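Local structure of oxysterol-binding protein homolog 3 (Saccharomyces cerevisiae, 4IC4) at residues I95-A100 / E280-V285; E246-S251 / G267-S272; S43-L48 / N207-E212; A39-L44 / T115-F120. The protein carries sterols and phospholipids between membranes through the cytosol, its OSBP-related domain holding the lipid in a hydrophobic pocket and binding PI(4)P. All blocks are in the same frame, centred on the assembly; numbering follows the deposited sequence.

Contact 1 of 4, residues I95-A100 / E280-V285; sequences ITFVSA and ETIWEV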
loop_
_atom_site.group_PDB
_atom_site.type_symbol
_atom_site.label_atom_id
_atom_site.label_comp_id
_atom_site.label_asym_id
_atom_site.label_seq_id
_atom_site.Cartn_x
_atom_site.Cartn_y
_atom_site.Cartn_z
ATOM N N ILE A 95 4.541 -18.707 -10.173
ATOM C CA ILE A 95 5.165 -18.153 -8.979
ATOM C C ILE A 95 6.307 -17.192 -9.296
ATOM O O ILE A 95 6.663 -16.359 -8.467
ATOM C CB ILE A 95 5.656 -19.269 -8.012
ATOM C CG1 ILE A 95 5.787 -18.697 -6.592
ATOM C CG2 ILE A 95 6.995 -19.824 -8.473
ATOM C CD1 ILE A 95 5.940 -19.742 -5.500
ATOM N N THR A 96 6.878 -17.289 -10.494
ATOM C CA THR A 96 7.959 -16.382 -10.861
ATOM C C THR A 96 7.396 -14.966 -10.950
ATOM O O THR A 96 8.000 -14.013 -10.461
ATOM C CB THR A 96 8.593 -16.745 -12.225
ATOM O OG1 THR A 96 7.580 -16.765 -13.236
ATOM C CG2 THR A 96 9.266 -18.100 -12.158
ATOM N N PHE A 97 6.225 -14.837 -11.565
ATOM C CA PHE A 97 5.603 -13.531 -11.722
ATOM C C PHE A 97 4.920 -13.063 -10.443
ATOM O O PHE A 97 4.861 -11.862 -10.164
ATOM C CB PHE A 97 4.633 -13.562 -12.904
ATOM C CG PHE A 97 5.312 -13.851 -14.210
ATOM C CD1 PHE A 97 5.512 -15.161 -14.630
ATOM C CD2 PHE A 97 5.845 -12.816 -14.969
ATOM C CE1 PHE A 97 6.244 -15.435 -15.787
ATOM C CE2 PHE A 97 6.579 -13.080 -16.126
ATOM C CZ PHE A 97 6.778 -14.391 -16.532
ATOM N N VAL A 98 4.404 -14.006 -9.660
ATOM C CA VAL A 98 3.777 -13.636 -8.396
ATOM C C VAL A 98 4.886 -13.095 -7.491
ATOM O O VAL A 98 4.681 -12.138 -6.745
ATOM C CB VAL A 98 3.089 -14.847 -7.724
ATOM C CG1 VAL A 98 2.585 -14.464 -6.339
ATOM C CG2 VAL A 98 1.926 -15.319 -8.581
ATOM N N SER A 99 6.070 -13.697 -7.571
ATOM C CA SER A 99 7.196 -13.243 -6.764
ATOM C C SER A 99 7.589 -11.823 -7.175
ATOM O O SER A 99 7.859 -10.971 -6.328
ATOM C CB SER A 99 8.391 -14.181 -6.936
ATOM O OG SER A 99 8.093 -15.469 -6.423
ATOM N N ALA A 100 7.623 -11.571 -8.480
ATOM C CA ALA A 100 7.965 -10.242 -8.978
ATOM C C ALA A 100 6.941 -9.249 -8.434
ATOM O O ALA A 100 7.290 -8.151 -7.991
ATOM C CB ALA A 100 7.947 -10.233 -10.510
ATOM N N GLU A 280 16.057 -13.051 -19.109
ATOM C CA GLU A 280 14.801 -12.432 -19.526
ATOM C C GLU A 280 14.257 -11.515 -18.437
ATOM O O GLU A 280 14.187 -11.899 -17.271
ATOM C CB GLU A 280 13.753 -13.504 -19.840
ATOM C CG GLU A 280 12.374 -12.932 -20.161
ATOM C CD GLU A 280 11.307 -14.002 -20.313
ATOM O OE1 GLU A 280 11.058 -14.742 -19.335
ATOM O OE2 GLU A 280 10.715 -14.101 -21.410
ATOM N N THR A 281 13.870 -10.306 -18.826
ATOM C CA THR A 281 13.319 -9.338 -17.884
ATOM C C THR A 281 11.897 -9.741 -17.497
ATOM O O THR A 281 11.061 -10.003 -18.360
ATOM C CB THR A 281 13.291 -7.928 -18.497
ATOM O OG1 THR A 281 14.607 -7.580 -18.945
ATOM C CG2 THR A 281 12.827 -6.907 -17.467
ATOM N N ILE A 282 11.636 -9.789 -16.194
ATOM C CA ILE A 282 10.327 -10.170 -15.673
ATOM C C ILE A 282 9.518 -8.945 -15.261
ATOM O O ILE A 282 8.301 -8.906 -15.428
ATOM C CB ILE A 282 10.475 -11.084 -14.430
ATOM C CG1 ILE A 282 11.289 -12.331 -14.784
ATOM C CG2 ILE A 282 9.102 -11.457 -13.888
ATOM C CD1 ILE A 282 10.649 -13.219 -15.820
ATOM N N TRP A 283 10.211 -7.943 -14.732
ATOM C CA TRP A 283 9.567 -6.722 -14.253
ATOM C C TRP A 283 10.540 -5.551 -14.281
ATOM O O TRP A 283 11.746 -5.729 -14.103
ATOM C CB TRP A 283 9.077 -6.941 -12.813
ATOM C CG TRP A 283 8.778 -5.676 -12.045
ATOM C CD1 TRP A 283 7.642 -4.919 -12.114
ATOM C CD2 TRP A 283 9.644 -5.014 -11.112
ATOM N NE1 TRP A 283 7.748 -3.830 -11.285
ATOM C CE2 TRP A 283 8.966 -3.860 -10.658
ATOM C CE3 TRP A 283 10.928 -5.282 -10.617
ATOM C CZ2 TRP A 283 9.527 -2.976 -9.731
ATOM C CZ3 TRP A 283 11.488 -4.404 -9.696
ATOM C CH2 TRP A 283 10.787 -3.262 -9.261
ATOM N N GLU A 284 9.999 -4.355 -14.496
ATOM C CA GLU A 284 10.785 -3.126 -14.526
ATOM C C GLU A 284 9.924 -2.017 -13.931
ATOM O O GLU A 284 8.705 -2.031 -14.082
ATOM C CB GLU A 284 11.156 -2.754 -15.965
ATOM C CG GLU A 284 11.995 -3.779 -16.698
ATOM C CD GLU A 284 12.160 -3.433 -18.164
ATOM O OE1 GLU A 284 11.135 -3.381 -18.875
ATOM O OE2 GLU A 284 13.309 -3.211 -18.604
ATOM N N VAL A 285 10.555 -1.062 -13.259
ATOM C CA VAL A 285 9.809 0.039 -12.663
ATOM C C VAL A 285 9.192 0.921 -13.739
ATOM O O VAL A 285 9.646 0.942 -14.886
ATOM C CB VAL A 285 10.705 0.925 -11.758
ATOM C CG1 VAL A 285 11.259 0.101 -10.603
ATOM C CG2 VAL A 285 11.835 1.541 -12.571
#
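The side chains of Ile282 and Phe97 cross at about a right angle, and the two methyls of Ile282 share the ring between them. CG2 sits obliquely against one side bond of the ring, 3.7 Å from both Phe97 CD2 and Phe97 CE2, while Ile282 CD1 reaches on towards the tip, 4.1 Å from Phe97 CZ. With CG of Phe97 anti to the carbonyl carbon (chi1 -62°), the ring leans from the helix to the strand. A turn further along, Ala100 CB closes on the same methyl, Ile282 CG2, at 3.8 Å. Here helix 94-104 packs on strand 281-284 of the OSBP-related domain's beta barrel, the two short axes 8.5 Å apart and crossing at -21°. A classic beta bulge, with Ile282 and Trp283 both opposite Leu273, lets two successive side chains point at the helix. Trp283 uses its root: its CB lies 4.2 Å from Ala100 CB, and its indole, with CG anti to the backbone N, continues to Tyr81 in an edge-to-face pair. An alanine at Phe97 removes the ring that both Ile282 methyls touch and would probably loosen this end of the helix-strand packing. Phe97 also rests on Lys87 and Ala88 of helix 83-88.

Contact 2 of 4, residues E246-S251 / G267-S272; sequences EGFKVS and GKWTQS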
loop_
_atom_site.group_PDB
_atom_site.type_symbol
_atom_site.label_atom_id
_atom_site.label_comp_id
_atom_site.label_asym_id
_atom_site.label_seq_id
_atom_site.Cartn_x
_atom_site.Cartn_y
_atom_site.Cartn_z
ATOM N N GLU A 246 19.964 -2.427 -2.519
ATOM C CA GLU A 246 18.991 -2.429 -3.605
ATOM C C GLU A 246 18.846 -3.762 -4.329
ATOM O O GLU A 246 17.834 -4.009 -4.986
ATOM C CB GLU A 246 19.345 -1.328 -4.606
ATOM C CG GLU A 246 19.191 0.067 -4.024
ATOM C CD GLU A 246 19.615 1.161 -4.980
ATOM O OE1 GLU A 246 19.496 0.964 -6.208
ATOM O OE2 GLU A 246 20.054 2.226 -4.500
ATOM N N GLY A 247 19.849 -4.627 -4.202
ATOM C CA GLY A 247 19.792 -5.911 -4.876
ATOM C C GLY A 247 19.138 -7.031 -4.090
ATOM O O GLY A 247 19.010 -6.965 -2.866
ATOM N N PHE A 248 18.716 -8.069 -4.800
ATOM C CA PHE A 248 18.087 -9.214 -4.159
ATOM C C PHE A 248 18.109 -10.411 -5.097
ATOM O O PHE A 248 18.281 -10.262 -6.306
ATOM C CB PHE A 248 16.647 -8.874 -3.762
ATOM C CG PHE A 248 15.725 -8.670 -4.930
ATOM C CD1 PHE A 248 15.097 -9.752 -5.537
ATOM C CD2 PHE A 248 15.495 -7.394 -5.430
ATOM C CE1 PHE A 248 14.252 -9.562 -6.629
ATOM C CE2 PHE A 248 14.655 -7.195 -6.517
ATOM C CZ PHE A 248 14.031 -8.279 -7.119
ATOM N N LYS A 249 17.946 -11.597 -4.524
ATOM C CA LYS A 249 17.946 -12.835 -5.287
ATOM C C LYS A 249 16.678 -13.608 -4.960
ATOM O O LYS A 249 16.146 -13.507 -3.854
ATOM C CB LYS A 249 19.167 -13.685 -4.921
ATOM C CG LYS A 249 20.511 -13.050 -5.249
ATOM C CD LYS A 249 20.719 -12.921 -6.750
ATOM C CE LYS A 249 22.138 -12.464 -7.068
ATOM N NZ LYS A 249 22.384 -12.372 -8.532
ATOM N N VAL A 250 16.186 -14.366 -5.930
ATOM C CA VAL A 250 14.986 -15.165 -5.734
ATOM C C VAL A 250 15.273 -16.602 -6.136
ATOM O O VAL A 250 15.760 -16.862 -7.237
ATOM C CB VAL A 250 13.811 -14.649 -6.591
ATOM C CG1 VAL A 250 12.548 -15.443 -6.282
ATOM C CG2 VAL A 250 13.590 -13.166 -6.336
ATOM N N SER A 251 14.981 -17.531 -5.234
ATOM C CA SER A 251 15.190 -18.946 -5.505
ATOM C C SER A 251 13.827 -19.619 -5.591
ATOM O O SER A 251 13.082 -19.657 -4.607
ATOM C CB SER A 251 16.021 -19.583 -4.388
ATOM O OG SER A 251 17.290 -18.964 -4.283
ATOM N N GLY A 267 17.838 -9.137 -9.297
ATOM C CA GLY A 267 17.618 -7.770 -9.719
ATOM C C GLY A 267 17.717 -6.793 -8.566
ATOM O O GLY A 267 18.240 -7.120 -7.497
ATOM N N LYS A 268 17.221 -5.584 -8.797
ATOM C CA LYS A 268 17.218 -4.534 -7.788
ATOM C C LYS A 268 15.777 -4.053 -7.677
ATOM O O LYS A 268 15.128 -3.809 -8.695
ATOM C CB LYS A 268 18.124 -3.376 -8.214
ATOM C CG LYS A 268 19.604 -3.728 -8.270
ATOM C CD LYS A 268 20.444 -2.512 -8.629
ATOM C CE LYS A 268 21.931 -2.822 -8.553
ATOM N NZ LYS A 268 22.754 -1.637 -8.928
ATOM N N TRP A 269 15.272 -3.925 -6.453
ATOM C CA TRP A 269 13.892 -3.484 -6.275
ATOM C C TRP A 269 13.679 -2.039 -6.697
ATOM O O TRP A 269 12.548 -1.557 -6.751
ATOM C CB TRP A 269 13.434 -3.682 -4.826
ATOM C CG TRP A 269 14.327 -3.069 -3.797
ATOM C CD1 TRP A 269 15.356 -3.676 -3.134
ATOM C CD2 TRP A 269 14.268 -1.726 -3.307
ATOM N NE1 TRP A 269 15.940 -2.793 -2.258
ATOM C CE2 TRP A 269 15.293 -1.588 -2.344
ATOM C CE3 TRP A 269 13.447 -0.626 -3.587
ATOM C CZ2 TRP A 269 15.521 -0.389 -1.659
ATOM C CZ3 TRP A 269 13.673 0.566 -2.906
ATOM C CH2 TRP A 269 14.704 0.674 -1.953
ATOM N N THR A 270 14.773 -1.354 -7.005
ATOM C CA THR A 270 14.715 0.032 -7.442
ATOM C C THR A 270 14.700 0.131 -8.964
ATOM O O THR A 270 14.575 1.227 -9.513
ATOM C CB THR A 270 15.944 0.813 -6.953
ATOM O OG1 THR A 270 17.129 0.155 -7.421
ATOM C CG2 THR A 270 15.971 0.887 -5.438
ATOM N N GLN A 271 14.814 -1.003 -9.652
ATOM C CA GLN A 271 14.868 -0.956 -11.111
ATOM C C GLN A 271 14.216 -2.099 -11.887
ATOM O O GLN A 271 13.301 -1.870 -12.670
ATOM C CB GLN A 271 16.332 -0.837 -11.549
ATOM C CG GLN A 271 16.572 -0.127 -12.883
ATOM C CD GLN A 271 15.842 -0.757 -14.057
ATOM O OE1 GLN A 271 14.656 -0.502 -14.280
ATOM N NE2 GLN A 271 16.550 -1.588 -14.815
ATOM N N SER A 272 14.685 -3.328 -11.686
ATOM C CA SER A 272 14.136 -4.450 -12.440
ATOM C C SER A 272 14.475 -5.815 -11.865
ATOM O O SER A 272 15.269 -5.933 -10.941
ATOM C CB SER A 272 14.646 -4.393 -13.877
ATOM O OG SER A 272 16.054 -4.547 -13.897
HETATM O O HOH W 1 17.819 -4.942 -1.317
#
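The beta hairpin of strands 247-253 and 263-268 runs out here, its last antiparallel rungs giving way to a turn. Backbone bonds come first. Phe248 and Gly267 form a hydrogen-bonded pair, Phe248 N giving to Gly267 O at 2.9 Å and Gly267 N returning to Phe248 O at 3.2 Å. Gly247 and Lys268 follow as a non-hydrogen-bonded pair. Past them Trp269 N bonds to Glu246 O at 3.0 Å, nearly along the C=O axis, and the same oxygen takes a CA-H...O contact from Lys268 CA at 2.9 Å. A side chain at Gly267 would run into Ser272 O, which Lys268 N holds as the chain folds back through a classic bulge.

The two aromatic rings pack against backbone and methyl groups. Gly267 O lies over a face of Phe248, whereas Trp269 N meets the ring's edge, 3.3 Å from Phe248 CE2. The Trp269 indole, its NE1 bonded to Ser245 O, carries Thr270 CG2 over one face.

Among polar side chains, Glu246 stretches across Thr270 roughly at a right angle, with OE2 salt-bridged to Arg244. Its other oxygen, Glu246 OE1, receives Thr270 OG1 at 2.8 Å from 42° above the carboxylate plane.

Contact 3 of 4, residues S43-L48 / N207-E212; sequences SLLSFL and NLIAGE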
loop_
_atom_site.group_PDB
_atom_site.type_symbol
_atom_site.label_atom_id
_atom_site.label_comp_id
_atom_site.label_asym_id
_atom_site.label_seq_id
_atom_site.Cartn_x
_atom_site.Cartn_y
_atom_site.Cartn_z
ATOM N N SER A 43 11.390 16.641 10.936
ATOM C CA SER A 43 12.201 15.493 11.332
ATOM C C SER A 43 11.421 14.517 12.204
ATOM O O SER A 43 10.886 14.891 13.247
ATOM C CB SER A 43 13.442 15.963 12.092
ATOM O OG SER A 43 14.108 14.867 12.693
ATOM N N LEU A 44 11.374 13.258 11.777
ATOM C CA LEU A 44 10.661 12.231 12.528
ATOM C C LEU A 44 11.281 12.034 13.908
ATOM O O LEU A 44 10.572 11.969 14.912
ATOM C CB LEU A 44 10.681 10.904 11.761
ATOM C CG LEU A 44 10.033 9.704 12.460
ATOM C CD1 LEU A 44 8.588 10.027 12.815
ATOM C CD2 LEU A 44 10.103 8.487 11.550
ATOM N N LEU A 45 12.606 11.947 13.951
ATOM C CA LEU A 45 13.323 11.751 15.206
ATOM C C LEU A 45 12.942 12.788 16.261
ATOM O O LEU A 45 12.898 12.487 17.454
ATOM C CB LEU A 45 14.833 11.804 14.960
ATOM C CG LEU A 45 15.725 11.499 16.167
ATOM C CD1 LEU A 45 15.438 10.093 16.671
ATOM C CD2 LEU A 45 17.184 11.632 15.771
ATOM N N SER A 46 12.673 14.011 15.818
ATOM C CA SER A 46 12.297 15.081 16.735
ATOM C C SER A 46 11.063 14.686 17.540
ATOM O O SER A 46 10.963 14.983 18.732
ATOM C CB SER A 46 12.017 16.369 15.960
ATOM O OG SER A 46 11.610 17.410 16.831
ATOM N N PHE A 47 10.127 14.008 16.884
ATOM C CA PHE A 47 8.897 13.579 17.537
ATOM C C PHE A 47 9.060 12.291 18.329
ATOM O O PHE A 47 8.316 12.043 19.278
ATOM C CB PHE A 47 7.782 13.424 16.502
ATOM C CG PHE A 47 7.179 14.729 16.078
ATOM C CD1 PHE A 47 6.362 15.443 16.949
ATOM C CD2 PHE A 47 7.458 15.267 14.827
ATOM C CE1 PHE A 47 5.835 16.677 16.584
ATOM C CE2 PHE A 47 6.934 16.502 14.451
ATOM C CZ PHE A 47 6.122 17.208 15.334
ATOM N N LEU A 48 10.035 11.474 17.943
ATOM C CA LEU A 48 10.287 10.219 18.637
ATOM C C LEU A 48 10.871 10.498 20.017
ATOM O O LEU A 48 10.537 9.825 20.993
ATOM C CB LEU A 48 11.261 9.353 17.832
ATOM C CG LEU A 48 10.854 8.974 16.405
ATOM C CD1 LEU A 48 11.954 8.139 15.772
ATOM C CD2 LEU A 48 9.542 8.204 16.421
ATOM N N ASN A 207 19.073 6.662 8.658
ATOM C CA ASN A 207 19.515 8.056 8.686
ATOM C C ASN A 207 18.486 8.989 9.313
ATOM O O ASN A 207 18.175 10.045 8.764
ATOM C CB ASN A 207 19.861 8.550 7.275
ATOM C CG ASN A 207 21.174 7.984 6.759
ATOM O OD1 ASN A 207 21.652 8.372 5.693
ATOM N ND2 ASN A 207 21.761 7.062 7.513
ATOM N N LEU A 208 17.968 8.598 10.471
ATOM C CA LEU A 208 16.980 9.407 11.172
ATOM C C LEU A 208 17.661 10.559 11.904
ATOM O O LEU A 208 17.071 11.621 12.095
ATOM C CB LEU A 208 16.211 8.545 12.178
ATOM C CG LEU A 208 15.386 7.388 11.614
ATOM C CD1 LEU A 208 14.766 6.606 12.760
ATOM C CD2 LEU A 208 14.305 7.926 10.686
ATOM N N ILE A 209 18.909 10.337 12.304
ATOM C CA ILE A 209 19.684 11.341 13.026
ATOM C C ILE A 209 20.161 12.467 12.113
ATOM O O ILE A 209 19.829 13.636 12.322
ATOM C CB ILE A 209 20.918 10.705 13.696
ATOM C CG1 ILE A 209 20.478 9.564 14.617
ATOM C CG2 ILE A 209 21.685 11.759 14.480
ATOM C CD1 ILE A 209 21.625 8.809 15.253
ATOM N N ALA A 210 20.950 12.108 11.107
ATOM C CA ALA A 210 21.481 13.087 10.169
ATOM C C ALA A 210 21.626 12.479 8.782
ATOM O O ALA A 210 21.586 11.259 8.620
ATOM C CB ALA A 210 22.832 13.598 10.656
ATOM N N GLY A 211 21.797 13.338 7.784
ATOM C CA GLY A 211 21.946 12.866 6.421
ATOM C C GLY A 211 20.605 12.701 5.741
ATOM O O GLY A 211 19.578 13.130 6.265
ATOM N N GLU A 212 20.615 12.078 4.568
ATOM C CA GLU A 212 19.393 11.858 3.811
ATOM C C GLU A 212 18.747 10.534 4.205
ATOM O O GLU A 212 19.319 9.462 4.003
ATOM C CB GLU A 212 19.697 11.871 2.310
ATOM C CG GLU A 212 18.470 11.756 1.422
ATOM C CD GLU A 212 18.787 11.988 -0.044
ATOM O OE1 GLU A 212 19.271 13.090 -0.382
ATOM O OE2 GLU A 212 18.549 11.072 -0.858
HETATM O O HOH W 2 14.412 12.228 11.419
#
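Residues 43-48 lead into and begin helix 44-50, while 207-212 form the irregular loop that joins strand 203-206 to strand 214-225. The two backbones come nearest at Leu45 and Leu208, whose CA atoms are 5.9 Å apart. Leu44 O accepts from both Phe47 N and Leu48 N as the helix winds up.

No hydrogen bond runs directly from one segment to the other; a water does the work. It donates to Leu208 O at 2.8 Å, accepts from Leu45 N at 3.1 Å, and is hydrogen-bonded to Ser43 OG at 2.9 Å, so three bonds fix it between the start of the helix and the loop.

The rest is packing, mostly between aliphatic side chains. Leu208 points at the helix with its two methyls spread: CD2 meets Leu44 CD2 tip to tip at 4.3 Å, and CD1 meets Leu48 CD1 at 4.4 Å. Ile177 of strand 177-189 touches all three leucines and so backs the cluster. Leu45, its CG anti to the backbone N (chi1 -175°), lies over the loop backbone instead, CB at 3.6 Å from Leu208 O and CD2 at 3.7 Å from Ile209 CA.

By its place just ahead of the PI(4)P-binding residues Ser58-Met61, helix 44-50 probably belongs to the lid that closes the tunnel in this family, and Leu44 also touches Met61. Loose methyl packing and one shared water, without a salt bridge, are consistent with a seam that could part at modest cost.

Contact 4 of 4, residues A39-L44 / T115-F120; sequences ASPPSL and TLRKPF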
loop_
_atom_site.group_PDB
_atom_site.type_symbol
_atom_site.label_atom_id
_atom_site.label_comp_id
_atom_site.label_asym_id
_atom_site.label_seq_id
_atom_site.Cartn_x
_atom_site.Cartn_y
_atom_site.Cartn_z
ATOM N N ALA A 39 5.444 22.561 1.820
ATOM C CA ALA A 39 6.190 22.769 3.061
ATOM C C ALA A 39 7.415 21.868 3.165
ATOM O O ALA A 39 7.482 20.815 2.532
ATOM C CB ALA A 39 5.277 22.539 4.261
ATOM N N SER A 40 8.392 22.289 3.966
ATOM C CA SER A 40 9.607 21.504 4.156
ATOM C C SER A 40 9.293 20.346 5.104
ATOM O O SER A 40 8.480 20.482 6.016
ATOM C CB SER A 40 10.728 22.372 4.738
ATOM O OG SER A 40 10.404 22.831 6.038
ATOM N N PRO A 41 9.943 19.193 4.897
ATOM C CA PRO A 41 9.750 17.987 5.710
ATOM C C PRO A 41 10.283 18.050 7.138
ATOM O O PRO A 41 11.479 18.239 7.352
ATOM C CB PRO A 41 10.475 16.902 4.907
ATOM C CG PRO A 41 10.584 17.470 3.519
ATOM C CD PRO A 41 10.858 18.918 3.778
ATOM N N PRO A 42 9.403 17.885 8.136
ATOM C CA PRO A 42 9.892 17.929 9.515
ATOM C C PRO A 42 10.693 16.658 9.805
ATOM O O PRO A 42 10.688 15.719 9.008
ATOM C CB PRO A 42 8.609 18.023 10.336
ATOM C CG PRO A 42 7.614 17.296 9.492
ATOM C CD PRO A 42 7.933 17.783 8.100
ATOM N N SER A 43 11.390 16.641 10.936
ATOM C CA SER A 43 12.201 15.493 11.332
ATOM C C SER A 43 11.421 14.517 12.204
ATOM O O SER A 43 10.886 14.891 13.247
ATOM C CB SER A 43 13.442 15.963 12.092
ATOM O OG SER A 43 14.108 14.867 12.693
ATOM N N LEU A 44 11.374 13.258 11.777
ATOM C CA LEU A 44 10.661 12.231 12.528
ATOM C C LEU A 44 11.281 12.034 13.908
ATOM O O LEU A 44 10.572 11.969 14.912
ATOM C CB LEU A 44 10.681 10.904 11.761
ATOM C CG LEU A 44 10.033 9.704 12.460
ATOM C CD1 LEU A 44 8.588 10.027 12.815
ATOM C CD2 LEU A 44 10.103 8.487 11.550
ATOM N N THR A 115 10.639 8.664 1.431
ATOM C CA THR A 115 10.784 8.232 2.818
ATOM C C THR A 115 10.752 9.368 3.849
ATOM O O THR A 115 10.794 9.110 5.051
ATOM C CB THR A 115 12.094 7.435 3.021
ATOM O OG1 THR A 115 13.215 8.314 2.883
ATOM C CG2 THR A 115 12.205 6.311 1.993
ATOM N N LEU A 116 10.656 10.609 3.380
ATOM C CA LEU A 116 10.645 11.777 4.265
ATOM C C LEU A 116 9.325 12.016 4.999
ATOM O O LEU A 116 9.324 12.524 6.122
ATOM C CB LEU A 116 11.016 13.033 3.475
ATOM C CG LEU A 116 12.433 13.078 2.896
ATOM C CD1 LEU A 116 12.544 14.223 1.912
ATOM C CD2 LEU A 116 13.439 13.239 4.024
ATOM N N ARG A 117 8.208 11.663 4.368
ATOM C CA ARG A 117 6.889 11.854 4.977
ATOM C C ARG A 117 6.089 10.555 5.017
ATOM O O ARG A 117 6.478 9.557 4.410
ATOM C CB ARG A 117 6.086 12.907 4.209
ATOM C CG ARG A 117 6.596 14.339 4.324
ATOM C CD ARG A 117 7.212 14.778 3.018
ATOM N NE ARG A 117 7.389 16.223 2.926
ATOM C CZ ARG A 117 7.977 16.829 1.900
ATOM N NH1 ARG A 117 8.444 16.110 0.885
ATOM N NH2 ARG A 117 8.097 18.149 1.887
ATOM N N LYS A 118 4.963 10.578 5.730
ATOM C CA LYS A 118 4.096 9.409 5.863
ATOM C C LYS A 118 2.665 9.748 5.444
ATOM O O LYS A 118 2.265 10.907 5.458
ATOM C CB LYS A 118 4.083 8.924 7.315
ATOM C CG LYS A 118 3.357 9.856 8.273
ATOM C CD LYS A 118 3.395 9.330 9.700
ATOM C CE LYS A 118 2.630 10.245 10.644
ATOM N NZ LYS A 118 1.196 10.365 10.249
ATOM N N PRO A 119 1.878 8.735 5.053
ATOM C CA PRO A 119 0.496 9.007 4.648
ATOM C C PRO A 119 -0.370 9.402 5.839
ATOM O O PRO A 119 -0.003 9.170 6.990
ATOM C CB PRO A 119 0.035 7.673 4.056
ATOM C CG PRO A 119 1.313 7.030 3.596
ATOM C CD PRO A 119 2.265 7.354 4.724
ATOM N N PHE A 120 -1.514 10.016 5.554
ATOM C CA PHE A 120 -2.458 10.389 6.602
ATOM C C PHE A 120 -3.060 9.111 7.174
ATOM O O PHE A 120 -3.309 8.149 6.437
ATOM C CB PHE A 120 -3.617 11.200 6.029
ATOM C CG PHE A 120 -3.299 12.642 5.764
ATOM C CD1 PHE A 120 -3.892 13.642 6.529
ATOM C CD2 PHE A 120 -2.465 13.006 4.715
ATOM C CE1 PHE A 120 -3.664 14.985 6.249
ATOM C CE2 PHE A 120 -2.231 14.346 4.426
ATOM C CZ PHE A 120 -2.836 15.339 5.195
HETATM O O HOH W 3 8.340 14.528 7.808
#
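A water molecule bridging the two backbones is the best-held polar atom, gripped by two carbonyl oxygens. It donates one hydrogen to Pro42 O at 2.9 Å and the other to Leu116 O at 2.8 Å. It ties the run that leads into helix 44-50, probably the start of the lid in this OSBP-related domain, to the turn before strand 118-120. That strand opens with Lys118, which binds PI(4)P; its own backbone pairs with Ser65 and Glu67.

The second tie is the side chain of Arg117. It leaves the backbone with CG anti to the carbonyl carbon, then bends at chi2 (109°), away from the usual staggered values, which brings the guanidinium against Pro41. NH2 gives a weak hydrogen bond to Ala39 O, 2.8 Å long but bent to 122° at the hydrogen, with that oxygen near the guanidinium plane. Pro41 takes one face: its CG stands 3.1 Å from Arg117 CZ, offset towards the rim of the group, a tight and probably somewhat strained contact of the ring CH2 on the flat cation. The polar edge and the proline together limit how the guanidinium can turn, and Arg117 also touches Tyr296.

An alanine at Arg117 removes the weak bond to Ala39 O and the flat surface against Pro41, and would probably leave residues 39-41 less firmly placed.

Beside the cation, Leu116 contributes an aliphatic shoulder. Its CB faces Pro41 CB, and its methyl CD1 approaches the same ring carbon, Pro41 CG, to 4.1 Å.

In the fold
From the N terminus, residues 39-48 serve two contacts that share Ser43 and Leu44: contact 4 closes a loop of 70 residues, with more helix than strand, back to 115-120, and contact 3 a longer one to 207-212, so the lead-in and first turn of helix 44-50 are tied to both the edge of the PI(4)P site and a barrel loop. Contact 1 starts at helix 94-104, inside both of those loops, and closes only at 280-285, crossing each. Contact 2, a local hairpin, is nested within contact 1 and follows contacts 3 and 4 in series. Contacts 1 and 2 touch, Val285 N probably bonding Gln271 O, whereas the centres of contacts 1 and 3 lie about 34 Å apart.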